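Local coordinates for protein choline dehydrogenase and related flavoproteins (Aspergillus oryzae, PDB 3Q9T) that oxidises formate with a modified flavin, 8-formyl-FAD, as a member of the glucose-methanol-choline oxidoreductase family, at residues 65-70 and 267-272; 96-101 and 507-512; 434-437 and 442-445. All coordinates share one frame; numbering follows the deposited sequence.

Contact 1: 65-70 and 267-272. With FAY ([(2R,3S,4R,5R)-5-(6-amino-9H-purin-9-yl)-3,4-dihydroxytetrahydrofuran-2-yl]methyl (2R,3S,4S)-5-(8-formyl-7-methyl-2,4-dioxo-3,4-dihydrobenzo[g]pteridin-10(2H)-yl)-2,3,4-trihydroxypentyl dihydrogen diphosphate), chain D.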
loop_
_atom_site.group_PDB
_atom_site.type_symbol
_atom_site.label_atom_id
_atom_site.label_comp_id
_atom_site.label_asym_id
_atom_site.label_seq_id
_atom_site.Cartn_x
_atom_site.Cartn_y
_atom_site.Cartn_z
ATOM N N TRP A 65 -6.058 -8.755 -15.989
ATOM C CA TRP A 65 -6.099 -7.297 -15.986
ATOM C C TRP A 65 -5.088 -6.727 -14.994
ATOM O O TRP A 65 -4.488 -5.695 -15.242
ATOM C CB TRP A 65 -7.504 -6.773 -15.667
ATOM C CG TRP A 65 -8.502 -7.005 -16.774
ATOM C CD1 TRP A 65 -9.377 -8.062 -16.897
ATOM C CD2 TRP A 65 -8.723 -6.169 -17.916
ATOM N NE1 TRP A 65 -10.128 -7.924 -18.041
ATOM C CE2 TRP A 65 -9.742 -6.779 -18.691
ATOM C CE3 TRP A 65 -8.160 -4.964 -18.360
ATOM C CZ2 TRP A 65 -10.212 -6.218 -19.878
ATOM C CZ3 TRP A 65 -8.629 -4.406 -19.540
ATOM C CH2 TRP A 65 -9.646 -5.033 -20.284
ATOM N N ALA A 66 -4.925 -7.415 -13.870
ATOM C CA ALA A 66 -3.924 -7.070 -12.869
ATOM C C ALA A 66 -4.069 -5.625 -12.403
ATOM O O ALA A 66 -3.100 -4.875 -12.354
ATOM C CB ALA A 66 -2.498 -7.355 -13.389
ATOM N N TYR A 67 -5.292 -5.246 -12.056
ATOM C CA TYR A 67 -5.563 -3.911 -11.540
ATOM C C TYR A 67 -4.859 -3.588 -10.221
ATOM O O TYR A 67 -4.746 -4.435 -9.318
ATOM C CB TYR A 67 -7.064 -3.736 -11.304
ATOM C CG TYR A 67 -7.927 -3.906 -12.526
ATOM C CD1 TYR A 67 -7.805 -3.049 -13.611
ATOM C CD2 TYR A 67 -8.899 -4.907 -12.584
ATOM C CE1 TYR A 67 -8.610 -3.194 -14.735
ATOM C CE2 TYR A 67 -9.700 -5.060 -13.698
ATOM C CZ TYR A 67 -9.550 -4.198 -14.768
ATOM O OH TYR A 67 -10.341 -4.338 -15.869
ATOM N N LYS A 68 -4.431 -2.338 -10.101
ATOM C CA LYS A 68 -4.177 -1.747 -8.799
ATOM C C LYS A 68 -5.523 -1.489 -8.135
ATOM O O LYS A 68 -6.447 -0.996 -8.792
ATOM C CB LYS A 68 -3.465 -0.404 -8.959
ATOM C CG LYS A 68 -2.055 -0.489 -9.549
ATOM C CD LYS A 68 -1.484 0.903 -9.722
ATOM C CE LYS A 68 0.026 0.868 -9.948
ATOM N NZ LYS A 68 0.528 2.249 -10.217
ATOM N N THR A 69 -5.649 -1.836 -6.853
ATOM C CA THR A 69 -6.800 -1.399 -6.074
ATOM C C THR A 69 -6.515 -1.203 -4.591
ATOM O O THR A 69 -5.729 -1.930 -3.992
ATOM C CB THR A 69 -8.093 -2.293 -6.272
ATOM O OG1 THR A 69 -8.296 -3.141 -5.144
ATOM C CG2 THR A 69 -8.041 -3.093 -7.519
ATOM N N THR A 70 -7.158 -0.193 -4.016
ATOM C CA THR A 70 -7.059 0.083 -2.589
ATOM C C THR A 70 -7.908 -0.920 -1.815
ATOM O O THR A 70 -9.132 -1.005 -2.004
ATOM C CB THR A 70 -7.540 1.519 -2.256
ATOM O OG1 THR A 70 -6.704 2.473 -2.913
ATOM C CG2 THR A 70 -7.527 1.781 -0.734
ATOM N N GLY A 267 -18.038 -6.634 -16.278
ATOM C CA GLY A 267 -17.644 -6.984 -14.918
ATOM C C GLY A 267 -17.747 -5.810 -13.967
ATOM O O GLY A 267 -17.865 -4.663 -14.403
ATOM N N VAL A 268 -17.675 -6.101 -12.669
ATOM C CA VAL A 268 -17.859 -5.108 -11.611
ATOM C C VAL A 268 -17.001 -3.845 -11.713
ATOM O O VAL A 268 -17.416 -2.774 -11.250
ATOM C CB VAL A 268 -17.617 -5.731 -10.202
ATOM C CG1 VAL A 268 -16.151 -6.099 -10.029
ATOM C CG2 VAL A 268 -18.103 -4.767 -9.091
ATOM N N PHE A 269 -15.808 -3.953 -12.297
ATOM C CA PHE A 269 -14.953 -2.774 -12.411
ATOM C C PHE A 269 -15.118 -2.013 -13.740
ATOM O O PHE A 269 -15.132 -0.784 -13.739
ATOM C CB PHE A 269 -13.477 -3.122 -12.184
ATOM C CG PHE A 269 -13.195 -3.815 -10.871
ATOM C CD1 PHE A 269 -12.395 -4.956 -10.835
ATOM C CD2 PHE A 269 -13.704 -3.316 -9.679
ATOM C CE1 PHE A 269 -12.133 -5.601 -9.632
ATOM C CE2 PHE A 269 -13.460 -3.954 -8.469
ATOM C CZ PHE A 269 -12.670 -5.089 -8.436
ATOM N N GLU A 270 -15.211 -2.726 -14.865
ATOM C CA GLU A 270 -15.188 -2.060 -16.177
ATOM C C GLU A 270 -16.570 -1.679 -16.664
ATOM O O GLU A 270 -16.709 -0.750 -17.465
ATOM C CB GLU A 270 -14.495 -2.901 -17.257
ATOM C CG GLU A 270 -13.018 -3.144 -17.029
ATOM C CD GLU A 270 -12.123 -1.972 -17.450
ATOM O OE1 GLU A 270 -12.529 -1.121 -18.275
ATOM O OE2 GLU A 270 -10.989 -1.912 -16.949
ATOM N N THR A 271 -17.590 -2.403 -16.213
ATOM C CA THR A 271 -18.942 -2.013 -16.553
ATOM C C THR A 271 -19.252 -0.563 -16.097
ATOM O O THR A 271 -19.634 0.270 -16.917
ATOM C CB THR A 271 -19.977 -2.991 -15.989
ATOM O OG1 THR A 271 -20.073 -4.126 -16.854
ATOM C CG2 THR A 271 -21.337 -2.313 -15.882
ATOM N N PRO A 272 -19.083 -0.252 -14.799
ATOM C CA PRO A 272 -19.354 1.145 -14.407
ATOM C C PRO A 272 -18.448 2.166 -15.110
ATOM O O PRO A 272 -18.875 3.290 -15.377
ATOM C CB PRO A 272 -19.069 1.159 -12.900
ATOM C CG PRO A 272 -18.179 -0.054 -12.669
ATOM C CD PRO A 272 -18.697 -1.082 -13.638
HETATM P P FAY D . -18.469 -11.255 -14.434
HETATM N N1 FAY D . -16.134 -17.102 -7.538
HETATM C C2 FAY D . -16.522 -18.395 -7.195
HETATM O O2 FAY D . -17.708 -18.703 -7.202
HETATM N N3 FAY D . -15.618 -19.429 -7.311
HETATM C C4 FAY D . -14.279 -19.149 -7.188
HETATM O O4 FAY D . -13.577 -19.967 -6.566
HETATM N N5 FAY D . -12.533 -17.539 -7.425
HETATM C C6 FAY D . -10.751 -16.193 -8.155
HETATM C C7 FAY D . -10.258 -15.091 -8.832
HETATM C C8 FAY D . -11.151 -14.169 -9.387
HETATM O O8 FAY D . -11.349 -12.410 -10.923
HETATM C C9 FAY D . -12.526 -14.436 -9.358
HETATM P PA FAY D . -15.985 -11.117 -15.783
HETATM C "C1'" FAY D . -15.435 -14.756 -9.076
HETATM C C10 FAY D . -14.801 -16.797 -7.680
HETATM N N10 FAY D . -14.407 -15.661 -8.393
HETATM N N1A FAY D . -13.102 -3.820 -23.402
HETATM O O1A FAY D . -14.671 -10.556 -15.354
HETATM C C1B FAY D . -14.110 -8.064 -20.478
HETATM O O1P FAY D . -19.235 -11.754 -15.636
HETATM C "C2'" FAY D . -15.854 -15.302 -10.461
HETATM O "O2'" FAY D . -14.703 -15.697 -11.117
HETATM C C2A FAY D . -13.380 -5.101 -23.842
HETATM O O2A FAY D . -16.064 -12.611 -15.711
HETATM C C2B FAY D . -13.136 -8.824 -19.596
HETATM O O2B FAY D . -11.952 -9.207 -20.271
HETATM O O2P FAY D . -19.296 -10.267 -13.632
HETATM C "C3'" FAY D . -16.748 -14.484 -11.449
HETATM O "O3'" FAY D . -16.387 -14.575 -12.825
HETATM N N3A FAY D . -13.622 -6.119 -22.933
HETATM C C3B FAY D . -13.963 -10.032 -19.213
HETATM O O3B FAY D . -13.883 -10.977 -20.251
HETATM O O3P FAY D . -17.152 -10.462 -14.917
HETATM C "C4'" FAY D . -16.905 -13.019 -11.127
HETATM O "O4'" FAY D . -17.266 -12.963 -9.750
HETATM C C4A FAY D . -13.593 -5.852 -21.602
HETATM C C4B FAY D . -15.378 -9.510 -19.202
HETATM O O4B FAY D . -15.361 -8.259 -19.869
HETATM C C4X FAY D . -13.876 -17.813 -7.371
HETATM C "C5'" FAY D . -17.971 -12.363 -12.038
HETATM O "O5'" FAY D . -17.898 -12.451 -13.469
HETATM C C5A FAY D . -13.325 -4.566 -21.141
HETATM C C5B FAY D . -15.905 -9.370 -17.787
HETATM O O5B FAY D . -16.239 -10.655 -17.322
HETATM C C5X FAY D . -12.120 -16.331 -7.943
HETATM C C6A FAY D . -13.070 -3.538 -22.047
HETATM N N6A FAY D . -12.714 -2.325 -21.603
HETATM N N7A FAY D . -13.365 -4.591 -19.793
HETATM C C7M FAY D . -8.772 -14.831 -8.779
HETATM C C8A FAY D . -13.660 -5.843 -19.384
HETATM C C8M FAY D . -10.629 -13.241 -10.415
HETATM C C9A FAY D . -13.033 -15.488 -8.597
HETATM N N9A FAY D . -13.797 -6.630 -20.489
#
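Tyr-67 holds CG anti to its own carbonyl carbon (chi1 -60°), which sends the phenol across to helix 267-277, while Glu-270 bends at chi2 (-81°) and brings its carboxylate up to meet it. Tyr-67 OH and Glu-270 OE2 are 2.7 Å apart, a hydrogen bond given by the phenol; OE2 is modelled too close to a neighbouring atom, however, so this bond is somewhat doubtful. The methylene CG is close as well: Glu-270 CG lies 3.2 Å from Tyr-67 OH and 3.1 Å from N7A of the cofactor's adenine. One methylene is thus wedged between the phenol oxygen and the purine. The other carboxylate oxygen, OE1, has a salt bridge to Lys-273 one turn later in the helix.

Trp-65 also lines this adenosine end of the FAD site. One face of its indole carries Tyr-67 OH, offset toward the rim, and its edge faces the ribose, where Trp-65 NE1 donates a weak bond to O2B of the cofactor (3.2 Å). The same N-H is shared with a weak bond to Gly-87 O. Further round the indole, Trp-65 CZ2 comes within 3.5 Å of C8A of the purine.

The apolar half of the contact is Tyr-67 CD2 against Phe-269 CD1 at 3.9 Å; the ring planes are 81° apart and the two side chains run alongside, pointing opposite ways. Beyond them, Phe-269 packs on Ile-446 of strand 445-447 and Leu-304 of strand 302-304. Strand 67-74 pairs with strand 77-81, and helix 267-277 follows strand 261-264 of the five-stranded parallel sheet of the Rossmann-type FAD-binding domain.

Contact 2: 96-101 and 507-512. With FAY ([(2R,3S,4R,5R)-5-(6-amino-9H-purin-9-yl)-3,4-dihydroxytetrahydrofuran-2-yl]methyl (2R,3S,4S)-5-(8-formyl-7-methyl-2,4-dioxo-3,4-dihydrobenzo[g]pteridin-10(2H)-yl)-2,3,4-trihydroxypentyl dihydrogen diphosphate), chain D.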
loop_
_atom_site.group_PDB
_atom_site.type_symbol
_atom_site.label_atom_id
_atom_site.label_comp_id
_atom_site.label_asym_id
_atom_site.label_seq_id
_atom_site.Cartn_x
_atom_site.Cartn_y
_atom_site.Cartn_z
ATOM N N LEU A 96 -10.096 -17.801 -14.953
ATOM C CA LEU A 96 -8.954 -17.859 -14.038
ATOM C C LEU A 96 -9.315 -18.024 -12.557
ATOM O O LEU A 96 -8.438 -17.911 -11.698
ATOM C CB LEU A 96 -7.971 -16.689 -14.250
ATOM C CG LEU A 96 -8.413 -15.224 -14.275
ATOM C CD1 LEU A 96 -9.360 -14.843 -13.143
ATOM C CD2 LEU A 96 -7.198 -14.273 -14.316
ATOM N N ASN A 97 -10.587 -18.310 -12.270
ATOM C CA ASN A 97 -11.066 -18.396 -10.881
ATOM C C ASN A 97 -10.765 -19.734 -10.209
ATOM O O ASN A 97 -10.149 -20.609 -10.829
ATOM C CB ASN A 97 -12.551 -17.979 -10.751
ATOM C CG ASN A 97 -13.536 -19.070 -11.218
ATOM O OD1 ASN A 97 -13.165 -20.226 -11.427
ATOM N ND2 ASN A 97 -14.805 -18.693 -11.360
ATOM N N TYR A 98 -11.151 -19.885 -8.937
ATOM C CA TYR A 98 -10.801 -21.100 -8.184
ATOM C C TYR A 98 -11.984 -22.074 -7.979
ATOM O O TYR A 98 -12.076 -22.801 -6.977
ATOM C CB TYR A 98 -10.046 -20.752 -6.880
ATOM C CG TYR A 98 -8.912 -19.784 -7.158
ATOM C CD1 TYR A 98 -8.664 -18.705 -6.317
ATOM C CD2 TYR A 98 -8.114 -19.931 -8.299
ATOM C CE1 TYR A 98 -7.648 -17.799 -6.595
ATOM C CE2 TYR A 98 -7.098 -19.029 -8.590
ATOM C CZ TYR A 98 -6.873 -17.961 -7.730
ATOM O OH TYR A 98 -5.880 -17.046 -8.006
ATOM N N PHE A 99 -12.892 -22.044 -8.950
ATOM C CA PHE A 99 -13.767 -23.173 -9.274
ATOM C C PHE A 99 -14.980 -23.406 -8.390
ATOM O O PHE A 99 -15.979 -23.946 -8.867
ATOM C CB PHE A 99 -12.951 -24.467 -9.359
ATOM C CG PHE A 99 -11.716 -24.335 -10.159
ATOM C CD1 PHE A 99 -11.782 -24.237 -11.553
ATOM C CD2 PHE A 99 -10.479 -24.304 -9.544
ATOM C CE1 PHE A 99 -10.622 -24.122 -12.318
ATOM C CE2 PHE A 99 -9.314 -24.177 -10.306
ATOM C CZ PHE A 99 -9.398 -24.076 -11.698
ATOM N N THR A 100 -14.894 -23.032 -7.116
ATOM C CA THR A 100 -15.969 -23.326 -6.175
ATOM C C THR A 100 -17.328 -22.858 -6.685
ATOM O O THR A 100 -17.467 -21.772 -7.251
ATOM C CB THR A 100 -15.727 -22.754 -4.779
ATOM O OG1 THR A 100 -14.342 -22.887 -4.427
ATOM C CG2 THR A 100 -16.568 -23.521 -3.764
ATOM N N TRP A 101 -18.324 -23.715 -6.496
ATOM C CA TRP A 101 -19.662 -23.483 -7.015
ATOM C C TRP A 101 -20.628 -23.625 -5.868
ATOM O O TRP A 101 -20.907 -24.742 -5.420
ATOM C CB TRP A 101 -19.980 -24.503 -8.092
ATOM C CG TRP A 101 -21.339 -24.367 -8.722
ATOM C CD1 TRP A 101 -22.485 -24.981 -8.325
ATOM C CD2 TRP A 101 -21.677 -23.602 -9.894
ATOM N NE1 TRP A 101 -23.520 -24.645 -9.167
ATOM C CE2 TRP A 101 -23.051 -23.800 -10.139
ATOM C CE3 TRP A 101 -20.951 -22.765 -10.751
ATOM C CZ2 TRP A 101 -23.717 -23.193 -11.199
ATOM C CZ3 TRP A 101 -21.610 -22.162 -11.803
ATOM C CH2 TRP A 101 -22.983 -22.377 -12.022
ATOM N N THR A 507 -8.565 -9.090 -0.910
ATOM C CA THR A 507 -9.838 -9.436 -1.532
ATOM C C THR A 507 -10.006 -10.948 -1.549
ATOM O O THR A 507 -9.048 -11.679 -1.798
ATOM C CB THR A 507 -9.910 -8.923 -2.991
ATOM O OG1 THR A 507 -11.159 -9.316 -3.572
ATOM C CG2 THR A 507 -8.765 -9.504 -3.833
ATOM N N ALA A 508 -11.217 -11.430 -1.284
ATOM C CA ALA A 508 -11.490 -12.851 -1.488
ATOM C C ALA A 508 -11.925 -13.094 -2.941
ATOM O O ALA A 508 -12.385 -14.173 -3.281
ATOM C CB ALA A 508 -12.544 -13.343 -0.503
ATOM N N PHE A 509 -11.776 -12.065 -3.779
ATOM C CA PHE A 509 -12.057 -12.128 -5.227
ATOM C C PHE A 509 -13.548 -12.106 -5.603
ATOM O O PHE A 509 -13.918 -12.604 -6.663
ATOM C CB PHE A 509 -11.355 -13.327 -5.886
ATOM C CG PHE A 509 -9.861 -13.383 -5.625
ATOM C CD1 PHE A 509 -9.004 -12.460 -6.210
ATOM C CD2 PHE A 509 -9.320 -14.361 -4.808
ATOM C CE1 PHE A 509 -7.631 -12.503 -5.982
ATOM C CE2 PHE A 509 -7.947 -14.411 -4.577
ATOM C CZ PHE A 509 -7.105 -13.487 -5.172
ATOM N N HIS A 510 -14.391 -11.496 -4.763
ATOM C CA HIS A 510 -15.836 -11.440 -5.027
ATOM C C HIS A 510 -16.441 -10.035 -5.121
ATOM O O HIS A 510 -17.505 -9.794 -4.555
ATOM C CB HIS A 510 -16.610 -12.224 -3.947
ATOM C CG HIS A 510 -16.000 -13.549 -3.614
ATOM N ND1 HIS A 510 -16.049 -14.096 -2.349
ATOM C CD2 HIS A 510 -15.315 -14.432 -4.381
ATOM C CE1 HIS A 510 -15.409 -15.251 -2.348
ATOM N NE2 HIS A 510 -14.959 -15.482 -3.568
ATOM N N PRO A 511 -15.801 -9.104 -5.848
ATOM C CA PRO A 511 -16.419 -7.766 -5.936
ATOM C C PRO A 511 -17.795 -7.747 -6.654
ATOM O O PRO A 511 -18.018 -8.519 -7.590
ATOM C CB PRO A 511 -15.390 -6.966 -6.741
ATOM C CG PRO A 511 -14.689 -8.010 -7.561
ATOM C CD PRO A 511 -14.582 -9.203 -6.662
ATOM N N THR A 512 -18.676 -6.839 -6.228
ATOM C CA THR A 512 -20.041 -6.725 -6.740
ATOM C C THR A 512 -20.570 -5.292 -6.590
ATOM O O THR A 512 -19.919 -4.448 -5.969
ATOM C CB THR A 512 -21.025 -7.631 -5.944
ATOM O OG1 THR A 512 -21.091 -7.186 -4.578
ATOM C CG2 THR A 512 -20.610 -9.107 -5.990
HETATM P P FAY D . -18.469 -11.255 -14.434
HETATM N N1 FAY D . -16.134 -17.102 -7.538
HETATM C C2 FAY D . -16.522 -18.395 -7.195
HETATM O O2 FAY D . -17.708 -18.703 -7.202
HETATM N N3 FAY D . -15.618 -19.429 -7.311
HETATM C C4 FAY D . -14.279 -19.149 -7.188
HETATM O O4 FAY D . -13.577 -19.967 -6.566
HETATM N N5 FAY D . -12.533 -17.539 -7.425
HETATM C C6 FAY D . -10.751 -16.193 -8.155
HETATM C C7 FAY D . -10.258 -15.091 -8.832
HETATM C C8 FAY D . -11.151 -14.169 -9.387
HETATM O O8 FAY D . -11.349 -12.410 -10.923
HETATM C C9 FAY D . -12.526 -14.436 -9.358
HETATM P PA FAY D . -15.985 -11.117 -15.783
HETATM C "C1'" FAY D . -15.435 -14.756 -9.076
HETATM C C10 FAY D . -14.801 -16.797 -7.680
HETATM N N10 FAY D . -14.407 -15.661 -8.393
HETATM N N1A FAY D . -13.102 -3.820 -23.402
HETATM O O1A FAY D . -14.671 -10.556 -15.354
HETATM C C1B FAY D . -14.110 -8.064 -20.478
HETATM O O1P FAY D . -19.235 -11.754 -15.636
HETATM C "C2'" FAY D . -15.854 -15.302 -10.461
HETATM O "O2'" FAY D . -14.703 -15.697 -11.117
HETATM C C2A FAY D . -13.380 -5.101 -23.842
HETATM O O2A FAY D . -16.064 -12.611 -15.711
HETATM C C2B FAY D . -13.136 -8.824 -19.596
HETATM O O2B FAY D . -11.952 -9.207 -20.271
HETATM O O2P FAY D . -19.296 -10.267 -13.632
HETATM C "C3'" FAY D . -16.748 -14.484 -11.449
HETATM O "O3'" FAY D . -16.387 -14.575 -12.825
HETATM N N3A FAY D . -13.622 -6.119 -22.933
HETATM C C3B FAY D . -13.963 -10.032 -19.213
HETATM O O3B FAY D . -13.883 -10.977 -20.251
HETATM O O3P FAY D . -17.152 -10.462 -14.917
HETATM C "C4'" FAY D . -16.905 -13.019 -11.127
HETATM O "O4'" FAY D . -17.266 -12.963 -9.750
HETATM C C4A FAY D . -13.593 -5.852 -21.602
HETATM C C4B FAY D . -15.378 -9.510 -19.202
HETATM O O4B FAY D . -15.361 -8.259 -19.869
HETATM C C4X FAY D . -13.876 -17.813 -7.371
HETATM C "C5'" FAY D . -17.971 -12.363 -12.038
HETATM O "O5'" FAY D . -17.898 -12.451 -13.469
HETATM C C5A FAY D . -13.325 -4.566 -21.141
HETATM C C5B FAY D . -15.905 -9.370 -17.787
HETATM O O5B FAY D . -16.239 -10.655 -17.322
HETATM C C5X FAY D . -12.120 -16.331 -7.943
HETATM C C6A FAY D . -13.070 -3.538 -22.047
HETATM N N6A FAY D . -12.714 -2.325 -21.603
HETATM N N7A FAY D . -13.365 -4.591 -19.793
HETATM C C7M FAY D . -8.772 -14.831 -8.779
HETATM C C8A FAY D . -13.660 -5.843 -19.384
HETATM C C8M FAY D . -10.629 -13.241 -10.415
HETATM C C9A FAY D . -13.033 -15.488 -8.597
HETATM N N9A FAY D . -13.797 -6.630 -20.489
#
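At the isoalloxazine end of the 8-formyl-FAD pocket, the rings of Tyr-98 and Phe-509 meet as an offset edge-to-face pair. The edge of the tyrosine is turned toward the face of the phenylalanine, with planes at 90° and centroids 5.8 Å apart. The closest atoms are Tyr-98 CE1 and Phe-509 CE2, at 4.0 Å. Both rings also pack on the flavin: Tyr-98 has C6 over one face, near the rim, and Phe-509 has the C7M methyl over one face, Phe-509 CD1 lying 3.5 Å from it. The formyl carbon C8M is approached by Leu-96, whose CD1 is 3.4 Å away.

Each segment braces its aromatic with a side-chain turn. In 96-101 it is an Asx turn, Phe-99 N donating to Asn-97 OD1 from above the carbonyl plane; in 507-512 it is an ST turn, Phe-509 N bonding to Thr-507 OG1 at 2.8 Å. Asn-97 places CG between its backbone N and carbonyl carbon (chi1 77°), so that while OD1 serves the turn, Asn-97 ND2 faces the ribityl chain and donates to O2' of the cofactor at 3.0 Å, with an N-H...O angle of 153°. The same amide group gives its other bond to Gln-555 OE1.

The pyrimidine end is read by the backbone of Thr-100: its O accepts from flavin N3 at 3.0 Å, and its N makes a weak bond to O4. Gln-555 NE2 is a second donor to that carbonyl. His-510 brings CD2 to 4.1 Å from flavin C10, and its ND1 is hydrogen-bonded to His-307 ND1.

Contact 3: 434-437 and 442-445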
loop_
_atom_site.group_PDB
_atom_site.type_symbol
_atom_site.label_atom_id
_atom_site.label_comp_id
_atom_site.label_asym_id
_atom_site.label_seq_id
_atom_site.Cartn_x
_atom_site.Cartn_y
_atom_site.Cartn_z
ATOM N N THR A 434 -14.265 4.694 -9.366
ATOM C CA THR A 434 -14.327 6.004 -9.996
ATOM C C THR A 434 -13.422 6.113 -11.218
ATOM O O THR A 434 -12.523 5.296 -11.414
ATOM C CB THR A 434 -13.930 7.100 -8.990
ATOM O OG1 THR A 434 -12.703 6.723 -8.353
ATOM C CG2 THR A 434 -15.024 7.274 -7.931
ATOM N N LEU A 435 -13.637 7.145 -12.025
ATOM C CA LEU A 435 -12.772 7.370 -13.164
ATOM C C LEU A 435 -11.472 8.029 -12.739
ATOM O O LEU A 435 -11.459 8.885 -11.856
ATOM C CB LEU A 435 -13.443 8.254 -14.204
ATOM C CG LEU A 435 -14.687 7.722 -14.904
ATOM C CD1 LEU A 435 -15.163 8.785 -15.861
ATOM C CD2 LEU A 435 -14.379 6.416 -15.641
ATOM N N ASN A 436 -10.382 7.602 -13.363
ATOM C CA ASN A 436 -9.107 8.285 -13.234
ATOM C C ASN A 436 -9.036 9.395 -14.278
ATOM O O ASN A 436 -8.373 10.413 -14.075
ATOM C CB ASN A 436 -7.945 7.295 -13.412
ATOM C CG ASN A 436 -7.566 6.593 -12.111
ATOM O OD1 ASN A 436 -7.536 7.217 -11.047
ATOM N ND2 ASN A 436 -7.279 5.291 -12.190
ATOM N N SER A 437 -9.736 9.181 -15.391
ATOM C CA SER A 437 -9.753 10.111 -16.521
ATOM C C SER A 437 -10.729 9.569 -17.560
ATOM O O SER A 437 -11.426 8.595 -17.292
ATOM C CB SER A 437 -8.364 10.215 -17.148
ATOM O OG SER A 437 -8.061 9.019 -17.853
ATOM N N GLN A 442 -7.166 3.350 -19.506
ATOM C CA GLN A 442 -6.721 3.399 -18.117
ATOM C C GLN A 442 -7.698 2.674 -17.205
ATOM O O GLN A 442 -8.922 2.763 -17.367
ATOM C CB GLN A 442 -6.537 4.837 -17.631
ATOM C CG GLN A 442 -5.136 5.364 -17.829
ATOM C CD GLN A 442 -4.978 6.795 -17.361
ATOM O OE1 GLN A 442 -5.889 7.375 -16.752
ATOM N NE2 GLN A 442 -3.817 7.377 -17.643
ATOM N N GLN A 443 -7.153 1.955 -16.237
ATOM C CA GLN A 443 -8.004 1.283 -15.266
ATOM C C GLN A 443 -8.827 2.309 -14.483
ATOM O O GLN A 443 -8.372 3.427 -14.233
ATOM C CB GLN A 443 -7.174 0.408 -14.334
ATOM C CG GLN A 443 -6.322 1.166 -13.332
ATOM C CD GLN A 443 -5.940 0.274 -12.184
ATOM O OE1 GLN A 443 -4.996 -0.508 -12.290
ATOM N NE2 GLN A 443 -6.696 0.343 -11.093
ATOM N N PRO A 444 -10.065 1.947 -14.129
ATOM C CA PRO A 444 -10.772 2.864 -13.238
ATOM C C PRO A 444 -10.072 2.802 -11.882
ATOM O O PRO A 444 -9.298 1.866 -11.618
ATOM C CB PRO A 444 -12.168 2.243 -13.148
ATOM C CG PRO A 444 -11.910 0.770 -13.293
ATOM C CD PRO A 444 -10.783 0.670 -14.303
ATOM N N ASN A 445 -10.319 3.794 -11.033
ATOM C CA ASN A 445 -9.805 3.748 -9.674
ATOM C C ASN A 445 -10.731 2.907 -8.803
ATOM O O ASN A 445 -11.956 2.970 -8.936
ATOM C CB ASN A 445 -9.604 5.153 -9.111
ATOM C CG ASN A 445 -8.353 5.818 -9.655
ATOM O OD1 ASN A 445 -7.385 5.145 -10.019
ATOM N ND2 ASN A 445 -8.371 7.138 -9.726
HETATM O O HOH W 1 -12.264 4.923 -6.412
HETATM O O HOH W 2 -10.333 5.386 -15.414
#
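Thr-434 and Asn-445 face each other as an antiparallel hydrogen-bonded pair, and their backbones satisfy one another both ways. Thr-434 N donates to Asn-445 O at 2.9 Å (N-H...O angle 155°), and Asn-445 N returns a bond to Thr-434 O at 2.7 Å, nearly along the C=O axis. Thr-434 OG1 and a water are hydrogen-bonded at 2.7 Å; the water gives a weak bond to Asn-445 O, so that carbonyl has two donors.

A second water extends the ladder where direct pairing stops: it accepts from Asn-436 N and donates to Gln-443 O, each at 3.0 Å. The side chains of Asn-436 and Asn-445 are modelled in two conformers, and their overlap in one copy is too short to be real, so a bond from Asn-436 ND2 to Gln-443 O remains doubtful.

With OG between the backbone N and carbonyl carbon (chi1 72°), Ser-437 OG reaches Gln-442 OE1 at 2.9 Å, donating from 52° out of the carbonyl plane. The same OG accepts from Asp-439 N. Gln-443 NE2 donates to Pro-444 O at 3.1 Å, with the acceptor lying in the plane of the Gln-443 amide; its outside partner is Lys-68 O. Leu-435 turns away and packs on helix 267-277. A single antiparallel bridge closes the loop that connects strands 431-434 and 445-447, as at the base of a beta hairpin with a long loop.

How the contacts relate
Contacts 1 and 2 sit along one 8-formyl-FAD molecule, the first at its adenosine part and the second at its flavin; their centres are about 14 Å apart. They also touch directly through packing, Val-268 CG1 lying 3.4 Å from Pro-511 CG and Phe-269 CZ 3.7 Å from the same atom. Contact 3 lies against contact 1, centres about 9 Å apart, and the Pro-444 side chain is about 8 Å from the cofactor. The two are joined by a probable hydrogen bond of 2.7 Å from Gln-443 NE2 to Lys-68 O and by Pro-444 CG resting 3.6 Å from Phe-269 O. Contacts 2 and 3 stay about 11 Å apart at their nearest atoms.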